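Local atomic coordinates of tRNA-splicing ligase RtcB (Thermus thermophilus, PDB entry 2EPG), a protein that probably joins RNA ends bearing a 2',3'-cyclic or 3'-phosphate to 5'-hydroxyl ends, using GTP and manganese. Residues A89-E94 with R350-H355. Numbering follows the deposited sequence.
Sequences AFDPEE and RRVLVH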
ATOM      1  N   ALA A  89     -10.139  12.022   4.124  1.00 23.64           N
ATOM      2  CA  ALA A  89      -9.392  13.241   3.872  1.00 23.81           C
ATOM      3  C   ALA A  89      -9.741  14.280   4.945  1.00 25.64           C
ATOM      4  O   ALA A  89     -10.907  14.396   5.354  1.00 25.41           O
ATOM      5  CB  ALA A  89      -9.726  13.769   2.472  1.00 23.71           C
ATOM      6  N   PHE A  90      -8.721  15.002   5.414  1.00 25.68           N
ATOM      7  CA  PHE A  90      -8.885  16.029   6.437  1.00 25.31           C
ATOM      8  C   PHE A  90      -8.265  17.351   5.987  1.00 26.35           C
ATOM      9  O   PHE A  90      -7.138  17.370   5.491  1.00 27.51           O
ATOM     10  CB  PHE A  90      -8.252  15.557   7.746  1.00 25.84           C
ATOM     11  CG  PHE A  90      -9.048  14.474   8.444  1.00 24.90           C
ATOM     12  CD1 PHE A  90      -8.855  13.130   8.132  1.00 24.87           C
ATOM     13  CD2 PHE A  90     -10.012  14.808   9.387  1.00 24.00           C
ATOM     14  CE1 PHE A  90      -9.608  12.133   8.753  1.00 24.08           C
ATOM     15  CE2 PHE A  90     -10.775  13.816  10.014  1.00 25.54           C
ATOM     16  CZ  PHE A  90     -10.574  12.480   9.699  1.00 23.21           C
ATOM     17  N   ASP A  91      -9.003  18.451   6.150  1.00 25.89           N
ATOM     18  CA  ASP A  91      -8.519  19.760   5.725  1.00 27.79           C
ATOM     19  C   ASP A  91      -7.864  20.537   6.870  1.00 29.27           C
ATOM     20  O   ASP A  91      -8.536  20.949   7.819  1.00 28.66           O
ATOM     21  CB  ASP A  91      -9.675  20.590   5.156  1.00 30.94           C
ATOM     22  CG  ASP A  91      -9.201  21.865   4.478  1.00 32.57           C
ATOM     23  OD1 ASP A  91      -8.123  22.374   4.819  1.00 32.62           O
ATOM     24  OD2 ASP A  91      -9.923  22.372   3.605  1.00 39.75           O
ATOM     25  N   PRO A  92      -6.549  20.777   6.775  1.00 30.34           N
ATOM     26  CA  PRO A  92      -5.805  21.508   7.812  1.00 33.61           C
ATOM     27  C   PRO A  92      -6.403  22.880   8.104  1.00 35.27           C
ATOM     28  O   PRO A  92      -6.431  23.319   9.252  1.00 37.82           O
ATOM     29  CB  PRO A  92      -4.393  21.632   7.223  1.00 32.37           C
ATOM     30  CG  PRO A  92      -4.329  20.540   6.207  1.00 31.76           C
ATOM     31  CD  PRO A  92      -5.703  20.559   5.592  1.00 29.79           C
ATOM     32  N   GLU A  93      -6.879  23.547   7.057  1.00 35.88           N
ATOM     33  CA  GLU A  93      -7.456  24.878   7.187  1.00 36.92           C
ATOM     34  C   GLU A  93      -8.802  24.888   7.878  1.00 37.71           C
ATOM     35  O   GLU A  93      -9.310  25.949   8.246  1.00 38.18           O
ATOM     36  CB  GLU A  93      -7.610  25.525   5.809  1.00 39.85           C
ATOM     37  CG  GLU A  93      -6.288  25.843   5.168  1.00 43.07           C
ATOM     38  CD  GLU A  93      -5.384  26.569   6.131  1.00 45.18           C
ATOM     39  OE1 GLU A  93      -4.512  25.917   6.746  1.00 46.89           O
ATOM     40  OE2 GLU A  93      -5.567  27.796   6.289  1.00 49.10           O
ATOM     41  N   GLU A  94      -9.382  23.707   8.041  1.00 36.18           N
ATOM     42  CA  GLU A  94     -10.687  23.563   8.671  1.00 35.55           C
ATOM     43  C   GLU A  94     -10.514  22.909  10.047  1.00 33.23           C
ATOM     44  O   GLU A  94     -11.452  22.359  10.604  1.00 33.04           O
ATOM     45  CB  GLU A  94     -11.561  22.685   7.772  1.00 39.03           C
ATOM     46  CG  GLU A  94     -12.920  23.239   7.399  1.00 45.27           C
ATOM     47  CD  GLU A  94     -12.865  24.663   6.894  1.00 46.44           C
ATOM     48  OE1 GLU A  94     -12.162  24.935   5.899  1.00 47.39           O
ATOM     49  OE2 GLU A  94     -13.533  25.515   7.507  1.00 49.68           O
ATOM     50  N   ARG A 350      -7.963  22.089  -3.099  1.00 32.36           N
ATOM     51  CA  ARG A 350      -7.300  22.396  -1.825  1.00 32.02           C
ATOM     52  C   ARG A 350      -6.289  21.329  -1.408  1.00 31.00           C
ATOM     53  O   ARG A 350      -6.293  20.208  -1.924  1.00 27.16           O
ATOM     54  CB  ARG A 350      -8.329  22.544  -0.702  1.00 35.57           C
ATOM     55  CG  ARG A 350      -9.215  23.778  -0.808  1.00 43.41           C
ATOM     56  CD  ARG A 350     -10.263  23.842   0.306  1.00 47.72           C
ATOM     57  NE  ARG A 350     -11.301  22.820   0.168  1.00 53.41           N
ATOM     58  CZ  ARG A 350     -12.188  22.769  -0.828  1.00 55.91           C
ATOM     59  NH1 ARG A 350     -13.094  21.802  -0.866  1.00 57.06           N
ATOM     60  NH2 ARG A 350     -12.178  23.684  -1.790  1.00 58.66           N
ATOM     61  N   ARG A 351      -5.421  21.686  -0.468  1.00 28.81           N
ATOM     62  CA  ARG A 351      -4.437  20.743   0.030  1.00 29.21           C
ATOM     63  C   ARG A 351      -5.095  20.043   1.211  1.00 28.06           C
ATOM     64  O   ARG A 351      -5.524  20.692   2.165  1.00 27.84           O
ATOM     65  CB  ARG A 351      -3.186  21.486   0.484  1.00 31.97           C
ATOM     66  CG  ARG A 351      -2.163  20.639   1.240  1.00 34.78           C
ATOM     67  CD  ARG A 351      -0.923  21.493   1.519  1.00 37.10           C
ATOM     68  NE  ARG A 351      -0.292  21.194   2.798  1.00 40.59           N
ATOM     69  CZ  ARG A 351       0.794  20.449   2.939  1.00 43.76           C
ATOM     70  NH1 ARG A 351       1.292  20.235   4.149  1.00 45.71           N
ATOM     71  NH2 ARG A 351       1.384  19.923   1.866  1.00 47.19           N
ATOM     72  N   VAL A 352      -5.212  18.723   1.142  1.00 25.86           N
ATOM     73  CA  VAL A 352      -5.821  17.990   2.237  1.00 23.65           C
ATOM     74  C   VAL A 352      -4.941  16.814   2.587  1.00 23.74           C
ATOM     75  O   VAL A 352      -4.097  16.418   1.795  1.00 25.98           O
ATOM     76  CB  VAL A 352      -7.244  17.488   1.873  1.00 23.34           C
ATOM     77  CG1 VAL A 352      -8.164  18.669   1.622  1.00 23.67           C
ATOM     78  CG2 VAL A 352      -7.189  16.589   0.652  1.00 24.03           C
ATOM     79  N   LEU A 353      -5.111  16.284   3.790  1.00 23.78           N
ATOM     80  CA  LEU A 353      -4.343  15.135   4.230  1.00 23.29           C
ATOM     81  C   LEU A 353      -5.238  13.904   4.065  1.00 22.19           C
ATOM     82  O   LEU A 353      -6.281  13.803   4.715  1.00 20.72           O
ATOM     83  CB  LEU A 353      -3.944  15.285   5.701  1.00 24.35           C
ATOM     84  CG  LEU A 353      -3.219  14.068   6.282  1.00 24.89           C
ATOM     85  CD1 LEU A 353      -1.846  13.954   5.646  1.00 23.30           C
ATOM     86  CD2 LEU A 353      -3.114  14.207   7.807  1.00 25.17           C
ATOM     87  N   VAL A 354      -4.818  12.965   3.224  1.00 20.87           N
ATOM     88  CA  VAL A 354      -5.611  11.766   2.975  1.00 22.07           C
ATOM     89  C   VAL A 354      -5.087  10.530   3.696  1.00 24.14           C
ATOM     90  O   VAL A 354      -3.973  10.072   3.413  1.00 22.07           O
ATOM     91  CB  VAL A 354      -5.669  11.448   1.461  1.00 23.24           C
ATOM     92  CG1 VAL A 354      -6.620  10.260   1.201  1.00 22.80           C
ATOM     93  CG2 VAL A 354      -6.119  12.685   0.696  1.00 22.19           C
ATOM     94  N   HIS A 355      -5.901  10.002   4.619  1.00 24.20           N
ATOM     95  CA  HIS A 355      -5.559   8.808   5.381  1.00 24.09           C
ATOM     96  C   HIS A 355      -6.061   7.620   4.563  1.00 25.51           C
ATOM     97  O   HIS A 355      -7.229   7.583   4.130  1.00 24.72           O
ATOM     98  CB  HIS A 355      -6.281   8.754   6.743  1.00 26.51           C
ATOM     99  CG  HIS A 355      -5.824   9.773   7.743  1.00 27.90           C
ATOM    100  ND1 HIS A 355      -6.169  11.107   7.665  1.00 27.46           N
ATOM    101  CD2 HIS A 355      -5.094   9.636   8.878  1.00 26.73           C
ATOM    102  CE1 HIS A 355      -5.675  11.746   8.715  1.00 30.50           C
ATOM    103  NE2 HIS A 355      -5.020  10.876   9.466  1.00 27.17           N
TER
HETATM  104  O   HOH W   1      -6.409  23.108   3.013  1.00 45.30           O
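In an antiparallel beta pairing, the last two residues of strand 86-90 lie against the first six residues of strand 350-357, and the chain then runs into an Asx turn at Asp91. Phe90 and Leu353 form the hydrogen-bonded pair: Phe90 N donates to Leu353 O at 2.8 Å from above the carbonyl plane, and Leu353 N reaches Phe90 O almost straight (176°) and in its carbonyl plane. At the neighbouring non-hydrogen-bonded pair, Ala89 CB lies 4.2 Å from Val354 CG2, and CG2 of Val352 flanks it on the same face. On the face of Phe90 and Leu353, the Phe90 ring, its CG anti to the carbonyl carbon, brings CD1 to 3.4 Å from His355 ND1, the two ring planes 79° apart. His355 NE2 is held by the backbone N of Ser99. Within the RtcB fold, strand 350-357 lies between strand 86-90 and strand 332-347, with Asn340, predicted to bind GMP, on the latter. Past Phe90 the beta pairing ends but the chain stays close, Pro92 CD lying 3.4 Å from Arg351 O. Asp91 OD1 accepts Glu93 N from above the carboxylate plane, closing the Asx turn, and also takes a 2.6 Å bond from a water that donates to Arg351 O as well. The other carboxylate oxygen, OD2, faces the guanidinium edge of Arg350 in a long salt bridge to NE (3.7 Å), the two planes only 13° apart.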